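Local coordinates for hypothetical protein MG377 homolog (PDB 1ZXJ) that is of unknown function but may act as a chaperone, at residues Arg177-Leu180 against Gln184-Glu187. Residues are numbered along the deposited sequence; the frame is centred on the assembly and turned at random.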
loop_
_atom_site.group_PDB
_atom_site.type_symbol
_atom_site.label_atom_id
_atom_site.label_comp_id
_atom_site.label_asym_id
_atom_site.label_seq_id
_atom_site.Cartn_x
_atom_site.Cartn_y
_atom_site.Cartn_z
ATOM N N ARG A 177 -20.756 -1.331 13.040
ATOM C CA ARG A 177 -20.853 -2.069 14.292
ATOM C C ARG A 177 -20.216 -3.439 14.077
ATOM O O ARG A 177 -19.516 -3.968 14.941
ATOM C CB ARG A 177 -22.331 -2.230 14.679
ATOM C CG ARG A 177 -22.571 -2.898 16.028
ATOM C CD ARG A 177 -22.103 -2.007 17.162
ATOM N NE ARG A 177 -22.024 -2.716 18.436
ATOM C CZ ARG A 177 -21.581 -2.167 19.563
ATOM N NH1 ARG A 177 -21.180 -0.898 19.570
ATOM N NH2 ARG A 177 -21.525 -2.886 20.677
ATOM N N GLU A 178 -20.461 -3.997 12.899
ATOM C CA GLU A 178 -19.930 -5.297 12.536
ATOM C C GLU A 178 -18.404 -5.310 12.574
ATOM O O GLU A 178 -17.796 -6.356 12.784
ATOM C CB GLU A 178 -20.430 -5.687 11.142
ATOM C CG GLU A 178 -20.045 -7.091 10.727
ATOM C CD GLU A 178 -20.812 -7.576 9.507
ATOM O OE1 GLU A 178 -20.770 -6.890 8.462
ATOM O OE2 GLU A 178 -21.453 -8.647 9.595
ATOM N N TYR A 179 -17.790 -4.145 12.382
ATOM C CA TYR A 179 -16.333 -4.034 12.404
ATOM C C TYR A 179 -15.757 -3.854 13.799
ATOM O O TYR A 179 -14.633 -4.272 14.073
ATOM C CB TYR A 179 -15.863 -2.880 11.511
ATOM C CG TYR A 179 -16.060 -3.150 10.036
ATOM C CD1 TYR A 179 -17.252 -2.816 9.397
ATOM C CD2 TYR A 179 -15.078 -3.807 9.296
ATOM C CE1 TYR A 179 -17.466 -3.135 8.062
ATOM C CE2 TYR A 179 -15.283 -4.133 7.962
ATOM C CZ TYR A 179 -16.477 -3.797 7.348
ATOM O OH TYR A 179 -16.685 -4.142 6.025
ATOM N N LEU A 180 -16.523 -3.240 14.687
ATOM C CA LEU A 180 -16.050 -3.016 16.039
ATOM C C LEU A 180 -15.935 -4.290 16.836
ATOM O O LEU A 180 -14.880 -4.588 17.398
ATOM C CB LEU A 180 -16.981 -2.067 16.780
ATOM C CG LEU A 180 -16.831 -0.602 16.398
ATOM C CD1 LEU A 180 -17.787 0.244 17.216
ATOM C CD2 LEU A 180 -15.389 -0.183 16.629
ATOM N N GLN A 184 -12.370 -10.913 13.527
ATOM C CA GLN A 184 -11.930 -11.032 12.137
ATOM C C GLN A 184 -11.923 -9.695 11.396
ATOM O O GLN A 184 -10.916 -9.297 10.813
ATOM C CB GLN A 184 -12.816 -12.022 11.365
ATOM C CG GLN A 184 -14.282 -11.607 11.260
ATOM C CD GLN A 184 -15.137 -12.228 12.341
ATOM O OE1 GLN A 184 -15.517 -13.395 12.240
ATOM N NE2 GLN A 184 -15.431 -11.459 13.391
ATOM N N LYS A 185 -13.057 -9.008 11.422
ATOM C CA LYS A 185 -13.192 -7.741 10.732
ATOM C C LYS A 185 -12.391 -6.639 11.379
ATOM O O LYS A 185 -11.726 -5.872 10.702
ATOM C CB LYS A 185 -14.669 -7.361 10.660
ATOM C CG LYS A 185 -15.449 -8.208 9.658
ATOM C CD LYS A 185 -16.959 -7.998 9.770
ATOM C CE LYS A 185 -17.697 -8.454 8.502
ATOM N NZ LYS A 185 -17.552 -9.902 8.193
ATOM N N PHE A 186 -12.457 -6.561 12.698
ATOM C CA PHE A 186 -11.726 -5.538 13.436
ATOM C C PHE A 186 -10.223 -5.618 13.157
ATOM O O PHE A 186 -9.585 -4.613 12.870
ATOM C CB PHE A 186 -11.974 -5.706 14.930
ATOM C CG PHE A 186 -11.163 -4.784 15.781
ATOM C CD1 PHE A 186 -11.597 -3.496 16.036
ATOM C CD2 PHE A 186 -9.957 -5.207 16.324
ATOM C CE1 PHE A 186 -10.838 -2.649 16.820
ATOM C CE2 PHE A 186 -9.198 -4.367 17.105
ATOM C CZ PHE A 186 -9.633 -3.089 17.357
ATOM N N GLU A 187 -9.667 -6.820 13.252
ATOM C CA GLU A 187 -8.249 -7.044 13.003
ATOM C C GLU A 187 -7.967 -6.802 11.522
ATOM O O GLU A 187 -6.821 -6.636 11.106
ATOM C CB GLU A 187 -7.879 -8.478 13.393
ATOM C CG GLU A 187 -6.394 -8.716 13.665
ATOM C CD GLU A 187 -5.806 -7.806 14.747
ATOM O OE1 GLU A 187 -6.576 -7.155 15.493
ATOM O OE2 GLU A 187 -4.560 -7.754 14.855
#
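Lys185 lays the methylene part of its side chain over Glu178, the two running askew to one another, with CD of Lys185 3.4 Å from CG of Glu178. Its CE then passes alongside the carboxylate, while a bend at the last torsion (chi4 62°) carries the amine off, so that NZ of Lys185 stays 4.3 Å from OE2 of Glu178. The pair thus illustrates how oppositely charged residues can meet through their aliphatic parts: the attraction is probably modest, short of a salt bridge. Nearer the backbone, CB of Lys185 comes obliquely to the ring of Tyr179, 3.8 Å from CD2. Across this contact Phe186 meets backbone oxygens. A chi1 of 175° swings its ring to the far side from the backbone N and sets an edge toward the carbonyl oxygen of Tyr179, which lies near the ring plane and 3.1 Å from CB of Phe186; the carbonyl oxygen of Leu180 is 3.7 Å from CD1 of the same ring. Although Tyr179 O is also 3.4 Å from Phe186 N, the angle is too poor for a hydrogen bond, and the contact between the segments rests mainly on van der Waals packing. Tyr179 and Leu180 also touch Ile165, and Phe186 touches Asp158 and Val161, all on helix 158-171. The arrangement is that of a short helix, 177-180, joined by a tight link to the longer helix 183-204 and packed beside its first turn, at the surface of a mostly helical protein.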